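Local coordinates for protein metallo-carboxypeptidase (Pseudomonas aeruginosa, PDB 4A39) that probably removes C-terminal residues from peptides or proteins as a zinc-dependent carboxypeptidase of the M14 family, in the cytosolic carboxypeptidase group, at residues His79-Tyr84 / Asp105-Gln110; Asp213-Pro218 / Lys262-Asp267; Ala284-Asn289 / Arg298-Phe303. All coordinates share one frame; numbering follows the deposited sequence.

How the contacts relate
Contact 1 belongs to the N-terminal domain of cytosolic carboxypeptidases, whereas contacts 2 and 3 both lie in the zinc carboxypeptidase domain. Contacts 1 and 2 sit on opposite sides of the centre of the chain, their own centres about 39 Å apart; contact 3 is about 34 Å from contact 1, centre to centre. Contacts 2 and 3 are closer, with nearest atoms about 7 Å apart, yet they do not touch. Contact 3 lies close to the active site: the side chain of Glu287 is about 7 Å from the bound (2-guanidinoethylmercapto)succinic acid. From the other domain, the side chain of Tyr84 in contact 1 comes within about 12 Å of that of the zinc ligand Glu183. Contact 2 is remote from these sites.

Contact 1: His79-Tyr84 / Asp105-Gln110; sequences HAWSGY and DGLHFQ
Leu107, on strand 106-111, places its two methyl groups against the six-membered ring of Trp81, in the loop that precedes strand 87-89. Leu107 CD2 does most of the touching: it lies 3.7 Å from Trp81 CZ3 and 3.8 Å from Trp81 CE3, approaching the indole obliquely. Leu107 CD1 approaches Trp81 CE3 more loosely, at 4.1 Å. The leucine reaches the loop because its CG is anti to the backbone N (chi1 179°), which carries the fork outward from the strand. A type II turn from Trp81 to Tyr84, closed by Tyr84 N to Trp81 O at 3.1 Å, connects the two aromatics; Gly83 occupies it with positive phi. With Tyr84 CG also anti to its N (chi1 171°), Tyr84 CD2 sits at the edge of the Trp81 ring, in its plane, and the outer part of the tyrosine swings toward the leucine. Leu107 CD2 comes loosely to the edge of that ring, near its plane, 4.2 Å from Tyr84 CE2. The polar ends bond to other partners, Trp81 NE1 to Ser75 OG and Ala72 O, Tyr84 OH to Tyr122 O. With no hydrogen bond between the segments, this buried contact rests on van der Waals packing and the exclusion of water.

Contact 2: Asp213-Pro218 / Lys262-Asp267; sequences DLYLVP and KRHGVD
The backbones of strand 212-217 and of the end of helix 252-264 stay well apart, with CA of Tyr215 and CA of Val266 9.1 Å from each other, and side chains bridge the gap. Tyr215 points from the strand toward the helix end and meets His264 there. Tyr215 CE2 lies 3.9 Å from His264 CG, while Tyr215 OH comes equally close to His264 CB. The rings form an oblique pair, with centroids 5.6 Å apart and planes inclined at 53°, neither stacked nor edge-to-face. With CG beside the backbone N (chi1 -54°), His264 lays its CB and CG against the tyrosine, and its ND1 bonds to Glu260 O in its own helix. Tyr215 OH is hydrogen-bonded to Arg162 NH1 on strand 157-163, and Trp174 of strand 171-177 stacks on the tyrosine; the rotation of the Tyr215 ring is thus restrained from more than one direction. Arg263 lies near the histidine, its guanidinium carrying His264 CE1 over its centre, 3.6 Å above the plane. Gly265 leaves the helix with positive phi and redirects the chain toward strand 268-275. This is helix-on-sheet packing in the alpha/beta fold of zinc carboxypeptidases, joining strand 212-217 to the C-terminal end of helix 252-264.

Contact 3: Ala284-Asn289 / Arg298-Phe303; sequences AGCEGN and RLEQRF
Glu300 of helix 294-308 extends its carboxylate to the loop at Gly285 and Cys286. From CB, CG stands anti to the carbonyl carbon (chi1 -62°), and the chain runs on extended, carrying CD across to the loop. The side chain touches Leu343 and Phe345 of strand 343-350. Glu300 CD is 3.8 Å from Cys286 N. At the tip the two oxygens divide the work. Glu300 OE2 accepts the backbone N-H of Cys286 at 2.8 Å in an almost straight bond, 178° at the hydrogen, and is approached on its syn side, 18° out of the carboxylate plane; Gly285 CA lies 3.6 Å and Cys286 CB 3.8 Å from this Glu300 OE2. Glu300 OE1 is hydrogen-bonded to Tyr292 OH, so both oxygens are held and the group cannot easily turn. Glu287 OE1 lies 4.4 Å from Glu300 OE1, a like-charge proximity probably offset by these two bonds and by a long, weak ion pair of Glu287 OE1 with Arg321; Glu287 OE2 takes the N-H of Ser322. Beyond the gripped amide runs a type I turn from Cys286 to Asn289. Here a helix carboxylate fastens the loop after edge strand 282-284 of the carboxypeptidase sheet, a loop that passes close to the inhibitor pocket.

Contact 1: His79-Tyr84 / Asp105-Gln110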
loop_
_atom_site.group_PDB
_atom_site.type_symbol
_atom_site.label_atom_id
_atom_site.label_comp_id
_atom_site.label_asym_id
_atom_site.label_seq_id
_atom_site.Cartn_x
_atom_site.Cartn_y
_atom_site.Cartn_z
ATOM N N HIS A 79 -5.518 -9.875 -15.820
ATOM C CA HIS A 79 -4.340 -10.571 -16.325
ATOM C C HIS A 79 -3.358 -10.846 -15.190
ATOM O O HIS A 79 -2.455 -11.669 -15.326
ATOM C CB HIS A 79 -3.653 -9.759 -17.430
ATOM C CG HIS A 79 -2.459 -10.443 -18.025
ATOM N ND1 HIS A 79 -1.253 -10.544 -17.366
ATOM C CD2 HIS A 79 -2.300 -11.094 -19.202
ATOM C CE1 HIS A 79 -0.402 -11.229 -18.109
ATOM N NE2 HIS A 79 -1.012 -11.575 -19.228
ATOM N N ALA A 80 -3.553 -10.177 -14.057
ATOM C CA ALA A 80 -2.658 -10.356 -12.916
ATOM C C ALA A 80 -2.960 -11.588 -12.070
ATOM O O ALA A 80 -2.228 -11.880 -11.122
ATOM C CB ALA A 80 -2.684 -9.112 -12.034
ATOM N N TRP A 81 -4.028 -12.314 -12.396
ATOM C CA TRP A 81 -4.379 -13.502 -11.615
ATOM C C TRP A 81 -3.432 -14.664 -11.875
ATOM O O TRP A 81 -3.243 -15.522 -11.013
ATOM C CB TRP A 81 -5.815 -13.947 -11.905
ATOM C CG TRP A 81 -6.875 -12.986 -11.436
ATOM C CD1 TRP A 81 -7.804 -12.352 -12.211
ATOM C CD2 TRP A 81 -7.131 -12.574 -10.083
ATOM N NE1 TRP A 81 -8.623 -11.571 -11.429
ATOM C CE2 TRP A 81 -8.234 -11.687 -10.121
ATOM C CE3 TRP A 81 -6.538 -12.865 -8.847
ATOM C CZ2 TRP A 81 -8.758 -11.089 -8.966
ATOM C CZ3 TRP A 81 -7.060 -12.268 -7.697
ATOM C CH2 TRP A 81 -8.160 -11.389 -7.769
ATOM N N SER A 82 -2.847 -14.697 -13.065
ATOM C CA SER A 82 -1.913 -15.759 -13.408
ATOM C C SER A 82 -0.689 -15.664 -12.497
ATOM O O SER A 82 -0.066 -14.607 -12.388
ATOM C CB SER A 82 -1.491 -15.638 -14.875
ATOM O OG SER A 82 -0.559 -16.646 -15.221
ATOM N N GLY A 83 -0.364 -16.767 -11.830
ATOM C CA GLY A 83 0.784 -16.787 -10.943
ATOM C C GLY A 83 0.496 -16.290 -9.537
ATOM O O GLY A 83 1.381 -16.287 -8.677
ATOM N N TYR A 84 -0.738 -15.864 -9.299
ATOM C CA TYR A 84 -1.123 -15.362 -7.984
ATOM C C TYR A 84 -1.682 -16.466 -7.092
ATOM O O TYR A 84 -2.520 -17.262 -7.519
ATOM C CB TYR A 84 -2.172 -14.255 -8.111
ATOM C CG TYR A 84 -2.759 -13.865 -6.773
ATOM C CD1 TYR A 84 -2.056 -13.046 -5.892
ATOM C CD2 TYR A 84 -3.972 -14.404 -6.345
ATOM C CE1 TYR A 84 -2.542 -12.783 -4.604
ATOM C CE2 TYR A 84 -4.466 -14.150 -5.069
ATOM C CZ TYR A 84 -3.746 -13.345 -4.204
ATOM O OH TYR A 84 -4.225 -13.133 -2.934
ATOM N N ASP A 105 -12.805 -19.945 -15.957
ATOM C CA ASP A 105 -13.838 -20.073 -14.933
ATOM C C ASP A 105 -13.586 -19.160 -13.730
ATOM O O ASP A 105 -14.471 -18.967 -12.891
ATOM C CB ASP A 105 -13.944 -21.531 -14.476
ATOM C CG ASP A 105 -15.114 -21.763 -13.537
ATOM O OD1 ASP A 105 -16.234 -21.317 -13.867
ATOM O OD2 ASP A 105 -14.920 -22.395 -12.477
ATOM N N GLY A 106 -12.381 -18.602 -13.652
ATOM C CA GLY A 106 -12.050 -17.699 -12.562
ATOM C C GLY A 106 -10.832 -18.108 -11.755
ATOM O O GLY A 106 -10.068 -18.976 -12.172
ATOM N N LEU A 107 -10.640 -17.467 -10.602
ATOM C CA LEU A 107 -9.519 -17.800 -9.726
ATOM C C LEU A 107 -9.966 -18.948 -8.838
ATOM O O LEU A 107 -11.050 -18.896 -8.258
ATOM C CB LEU A 107 -9.134 -16.612 -8.835
ATOM C CG LEU A 107 -7.973 -16.880 -7.864
ATOM C CD1 LEU A 107 -6.667 -16.919 -8.643
ATOM C CD2 LEU A 107 -7.913 -15.806 -6.794
ATOM N N HIS A 108 -9.131 -19.978 -8.737
ATOM C CA HIS A 108 -9.436 -21.136 -7.908
ATOM C C HIS A 108 -8.336 -21.341 -6.874
ATOM O O HIS A 108 -7.165 -21.107 -7.155
ATOM C CB HIS A 108 -9.520 -22.412 -8.756
ATOM C CG HIS A 108 -10.404 -22.293 -9.958
ATOM N ND1 HIS A 108 -9.923 -21.981 -11.211
ATOM C CD2 HIS A 108 -11.744 -22.434 -10.092
ATOM C CE1 HIS A 108 -10.931 -21.936 -12.067
ATOM N NE2 HIS A 108 -12.047 -22.206 -11.412
ATOM N N PHE A 109 -8.721 -21.763 -5.674
ATOM C CA PHE A 109 -7.747 -22.077 -4.642
ATOM C C PHE A 109 -8.316 -23.160 -3.732
ATOM O O PHE A 109 -9.533 -23.245 -3.535
ATOM C CB PHE A 109 -7.288 -20.819 -3.869
ATOM C CG PHE A 109 -8.399 -19.925 -3.379
ATOM C CD1 PHE A 109 -8.950 -20.104 -2.111
ATOM C CD2 PHE A 109 -8.828 -18.850 -4.151
ATOM C CE1 PHE A 109 -9.910 -19.216 -1.616
ATOM C CE2 PHE A 109 -9.791 -17.954 -3.663
ATOM C CZ PHE A 109 -10.329 -18.140 -2.395
ATOM N N GLN A 110 -7.434 -24.014 -3.216
ATOM C CA GLN A 110 -7.856 -25.120 -2.369
ATOM C C GLN A 110 -7.160 -25.182 -1.017
ATOM O O GLN A 110 -6.004 -24.773 -0.867
ATOM C CB GLN A 110 -7.632 -26.461 -3.087
ATOM C CG GLN A 110 -8.213 -26.568 -4.500
ATOM C CD GLN A 110 -7.361 -25.879 -5.555
ATOM O OE1 GLN A 110 -6.142 -26.044 -5.591
ATOM N NE2 GLN A 110 -8.007 -25.112 -6.429
#

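Contact 2: Asp213-Pro218 / Lys262-Asp267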
loop_
_atom_site.group_PDB
_atom_site.type_symbol
_atom_site.label_atom_id
_atom_site.label_comp_id
_atom_site.label_asym_id
_atom_site.label_seq_id
_atom_site.Cartn_x
_atom_site.Cartn_y
_atom_site.Cartn_z
ATOM N N ASP A 213 12.908 16.350 8.829
ATOM C CA ASP A 213 11.709 15.996 9.580
ATOM C C ASP A 213 10.911 15.090 8.651
ATOM O O ASP A 213 10.980 15.234 7.427
ATOM C CB ASP A 213 10.843 17.219 9.895
ATOM C CG ASP A 213 11.493 18.172 10.873
ATOM O OD1 ASP A 213 12.422 17.763 11.595
ATOM O OD2 ASP A 213 11.047 19.338 10.928
ATOM N N LEU A 214 10.152 14.162 9.220
ATOM C CA LEU A 214 9.341 13.275 8.399
ATOM C C LEU A 214 7.875 13.669 8.504
ATOM O O LEU A 214 7.371 13.926 9.598
ATOM C CB LEU A 214 9.509 11.824 8.849
ATOM C CG LEU A 214 10.945 11.311 8.974
ATOM C CD1 LEU A 214 10.907 9.859 9.412
ATOM C CD2 LEU A 214 11.685 11.458 7.651
ATOM N N TYR A 215 7.212 13.745 7.352
ATOM C CA TYR A 215 5.789 14.070 7.267
ATOM C C TYR A 215 5.159 12.779 6.750
ATOM O O TYR A 215 5.363 12.392 5.596
ATOM C CB TYR A 215 5.566 15.225 6.290
ATOM C CG TYR A 215 6.042 16.563 6.825
ATOM C CD1 TYR A 215 7.402 16.846 6.944
ATOM C CD2 TYR A 215 5.131 17.537 7.228
ATOM C CE1 TYR A 215 7.845 18.068 7.449
ATOM C CE2 TYR A 215 5.563 18.767 7.734
ATOM C CZ TYR A 215 6.919 19.023 7.839
ATOM O OH TYR A 215 7.353 20.242 8.317
ATOM N N LEU A 216 4.388 12.126 7.615
ATOM C CA LEU A 216 3.800 10.830 7.293
ATOM C C LEU A 216 2.282 10.751 7.324
ATOM O O LEU A 216 1.645 11.243 8.251
ATOM C CB LEU A 216 4.337 9.790 8.280
ATOM C CG LEU A 216 5.832 9.808 8.607
ATOM C CD1 LEU A 216 6.107 8.852 9.758
ATOM C CD2 LEU A 216 6.637 9.430 7.377
ATOM N N VAL A 217 1.714 10.105 6.309
ATOM C CA VAL A 217 0.270 9.888 6.243
ATOM C C VAL A 217 0.090 8.378 6.105
ATOM O O VAL A 217 0.162 7.840 5.005
ATOM C CB VAL A 217 -0.378 10.572 5.020
ATOM C CG1 VAL A 217 -1.861 10.220 4.966
ATOM C CG2 VAL A 217 -0.210 12.089 5.109
ATOM N N PRO A 218 -0.134 7.675 7.230
ATOM C CA PRO A 218 -0.322 6.219 7.266
ATOM C C PRO A 218 -1.401 5.650 6.346
ATOM O O PRO A 218 -1.242 4.547 5.815
ATOM C CB PRO A 218 -0.620 5.948 8.736
ATOM C CG PRO A 218 0.201 6.991 9.425
ATOM C CD PRO A 218 -0.090 8.221 8.598
ATOM N N LYS A 262 1.631 22.694 0.625
ATOM C CA LYS A 262 1.836 24.078 0.219
ATOM C C LYS A 262 2.369 24.935 1.355
ATOM O O LYS A 262 3.189 25.837 1.142
ATOM C CB LYS A 262 0.523 24.667 -0.304
ATOM C CG LYS A 262 0.077 24.116 -1.649
ATOM C CD LYS A 262 -1.291 24.643 -2.068
ATOM C CE LYS A 262 -1.706 24.080 -3.419
ATOM N NZ LYS A 262 -3.112 24.427 -3.762
ATOM N N ARG A 263 1.919 24.634 2.567
ATOM C CA ARG A 263 2.316 25.383 3.749
ATOM C C ARG A 263 3.657 25.002 4.356
ATOM O O ARG A 263 4.382 25.869 4.842
ATOM C CB ARG A 263 1.227 25.269 4.818
ATOM C CG ARG A 263 1.431 26.146 6.042
ATOM C CD ARG A 263 0.084 26.576 6.574
ATOM N NE ARG A 263 -0.667 25.461 7.140
ATOM C CZ ARG A 263 -0.421 24.956 8.341
ATOM N NH1 ARG A 263 0.551 25.475 9.067
ATOM N NH2 ARG A 263 -1.157 23.965 8.825
ATOM N N HIS A 264 3.994 23.721 4.343
ATOM C CA HIS A 264 5.262 23.321 4.934
ATOM C C HIS A 264 6.411 23.091 3.965
ATOM O O HIS A 264 7.571 23.171 4.369
ATOM C CB HIS A 264 5.078 22.068 5.795
ATOM C CG HIS A 264 4.007 22.197 6.828
ATOM N ND1 HIS A 264 2.676 21.963 6.560
ATOM C CD2 HIS A 264 4.071 22.557 8.129
ATOM C CE1 HIS A 264 1.967 22.162 7.656
ATOM N NE2 HIS A 264 2.791 22.521 8.623
ATOM N N GLY A 265 6.116 22.802 2.703
ATOM C CA GLY A 265 7.175 22.565 1.731
ATOM C C GLY A 265 7.485 21.085 1.635
ATOM O O GLY A 265 7.182 20.324 2.562
ATOM N N VAL A 266 8.090 20.684 0.517
ATOM C CA VAL A 266 8.425 19.286 0.262
ATOM C C VAL A 266 9.816 19.135 -0.362
ATOM O O VAL A 266 10.128 19.790 -1.353
ATOM C CB VAL A 266 7.397 18.647 -0.712
ATOM C CG1 VAL A 266 7.728 17.178 -0.933
ATOM C CG2 VAL A 266 5.980 18.804 -0.165
ATOM N N ASP A 267 10.640 18.259 0.214
ATOM C CA ASP A 267 11.987 18.021 -0.306
ATOM C C ASP A 267 12.196 16.563 -0.727
ATOM O O ASP A 267 13.256 16.192 -1.229
ATOM C CB ASP A 267 13.034 18.433 0.735
ATOM C CG ASP A 267 12.916 19.897 1.121
ATOM O OD1 ASP A 267 13.018 20.759 0.219
ATOM O OD2 ASP A 267 12.715 20.186 2.319
#

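Contact 3: Ala284-Asn289 / Arg298-Phe303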
loop_
_atom_site.group_PDB
_atom_site.type_symbol
_atom_site.label_atom_id
_atom_site.label_comp_id
_atom_site.label_asym_id
_atom_site.label_seq_id
_atom_site.Cartn_x
_atom_site.Cartn_y
_atom_site.Cartn_z
ATOM N N ALA A 284 8.670 3.768 -9.404
ATOM C CA ALA A 284 8.417 4.486 -10.652
ATOM C C ALA A 284 8.749 5.957 -10.403
ATOM O O ALA A 284 8.211 6.562 -9.473
ATOM C CB ALA A 284 6.956 4.336 -11.063
ATOM N N GLY A 285 9.624 6.522 -11.235
ATOM C CA GLY A 285 10.040 7.907 -11.069
ATOM C C GLY A 285 9.299 8.968 -11.866
ATOM O O GLY A 285 8.212 8.722 -12.386
ATOM N N CYS A 286 9.905 10.150 -11.974
ATOM C CA CYS A 286 9.302 11.286 -12.680
ATOM C C CYS A 286 9.965 11.642 -14.007
ATOM O O CYS A 286 9.898 12.798 -14.429
ATOM C CB CYS A 286 9.349 12.541 -11.796
ATOM S SG CYS A 286 8.474 12.443 -10.225
ATOM N N GLU A 287 10.588 10.674 -14.675
ATOM C CA GLU A 287 11.275 10.976 -15.926
ATOM C C GLU A 287 10.410 11.576 -17.033
ATOM O O GLU A 287 10.939 12.146 -17.989
ATOM C CB GLU A 287 12.023 9.737 -16.448
ATOM C CG GLU A 287 11.175 8.604 -17.015
ATOM C CD GLU A 287 10.411 7.822 -15.963
ATOM O OE1 GLU A 287 10.860 7.760 -14.796
ATOM O OE2 GLU A 287 9.365 7.247 -16.316
ATOM N N GLY A 288 9.090 11.458 -16.899
ATOM C CA GLY A 288 8.188 12.013 -17.898
ATOM C C GLY A 288 7.753 13.447 -17.613
ATOM O O GLY A 288 7.052 14.062 -18.419
ATOM N N ASN A 289 8.161 13.980 -16.466
ATOM C CA ASN A 289 7.804 15.347 -16.084
ATOM C C ASN A 289 8.464 16.406 -16.960
ATOM O O ASN A 289 9.650 16.322 -17.262
ATOM C CB ASN A 289 8.219 15.634 -14.635
ATOM C CG ASN A 289 7.218 15.127 -13.612
ATOM O OD1 ASN A 289 7.411 15.309 -12.402
ATOM N ND2 ASN A 289 6.151 14.492 -14.081
ATOM N N ARG A 298 19.684 12.002 -11.572
ATOM C CA ARG A 298 20.761 11.420 -10.780
ATOM C C ARG A 298 20.275 10.983 -9.400
ATOM O O ARG A 298 20.674 9.928 -8.906
ATOM C CB ARG A 298 21.904 12.425 -10.620
ATOM C CG ARG A 298 23.091 11.878 -9.846
ATOM C CD ARG A 298 24.237 12.877 -9.820
ATOM N NE ARG A 298 23.919 14.095 -9.080
ATOM C CZ ARG A 298 23.898 14.179 -7.755
ATOM N NH1 ARG A 298 24.178 13.113 -7.015
ATOM N NH2 ARG A 298 23.607 15.335 -7.172
ATOM N N LEU A 299 19.419 11.793 -8.781
ATOM C CA LEU A 299 18.899 11.458 -7.458
ATOM C C LEU A 299 18.089 10.175 -7.502
ATOM O O LEU A 299 18.166 9.364 -6.578
ATOM C CB LEU A 299 18.038 12.602 -6.898
ATOM C CG LEU A 299 18.812 13.761 -6.255
ATOM C CD1 LEU A 299 17.848 14.871 -5.844
ATOM C CD2 LEU A 299 19.578 13.259 -5.037
ATOM N N GLU A 300 17.316 9.990 -8.571
ATOM C CA GLU A 300 16.515 8.779 -8.708
ATOM C C GLU A 300 17.458 7.584 -8.817
ATOM O O GLU A 300 17.220 6.544 -8.209
ATOM C CB GLU A 300 15.596 8.863 -9.936
ATOM C CG GLU A 300 14.576 9.994 -9.857
ATOM C CD GLU A 300 13.544 9.954 -10.971
ATOM O OE1 GLU A 300 13.825 9.344 -12.021
ATOM O OE2 GLU A 300 12.450 10.543 -10.800
ATOM N N GLN A 301 18.543 7.751 -9.569
ATOM C CA GLN A 301 19.533 6.689 -9.748
ATOM C C GLN A 301 20.150 6.360 -8.388
ATOM O O GLN A 301 20.274 5.191 -8.014
ATOM C CB GLN A 301 20.625 7.154 -10.723
ATOM C CG GLN A 301 21.315 6.055 -11.524
ATOM C CD GLN A 301 22.080 5.073 -10.672
ATOM O OE1 GLN A 301 22.940 5.456 -9.881
ATOM N NE2 GLN A 301 21.782 3.788 -10.840
ATOM N N ARG A 302 20.529 7.401 -7.648
ATOM C CA ARG A 302 21.124 7.239 -6.322
ATOM C C ARG A 302 20.212 6.463 -5.367
ATOM O O ARG A 302 20.653 5.539 -4.680
ATOM C CB ARG A 302 21.434 8.613 -5.722
ATOM C CG ARG A 302 22.593 9.344 -6.384
ATOM C CD ARG A 302 23.924 8.790 -5.913
ATOM N NE ARG A 302 24.117 8.986 -4.479
ATOM C CZ ARG A 302 24.451 8.017 -3.631
ATOM N NH1 ARG A 302 24.632 6.775 -4.073
ATOM N NH2 ARG A 302 24.606 8.286 -2.341
ATOM N N PHE A 303 18.940 6.850 -5.328
ATOM C CA PHE A 303 17.954 6.213 -4.460
ATOM C C PHE A 303 17.777 4.729 -4.777
ATOM O O PHE A 303 17.797 3.883 -3.878
ATOM C CB PHE A 303 16.602 6.926 -4.599
ATOM C CG PHE A 303 15.533 6.391 -3.686
ATOM C CD1 PHE A 303 14.758 5.296 -4.067
ATOM C CD2 PHE A 303 15.300 6.976 -2.446
ATOM C CE1 PHE A 303 13.770 4.791 -3.230
ATOM C CE2 PHE A 303 14.312 6.478 -1.599
ATOM C CZ PHE A 303 13.544 5.380 -1.994
#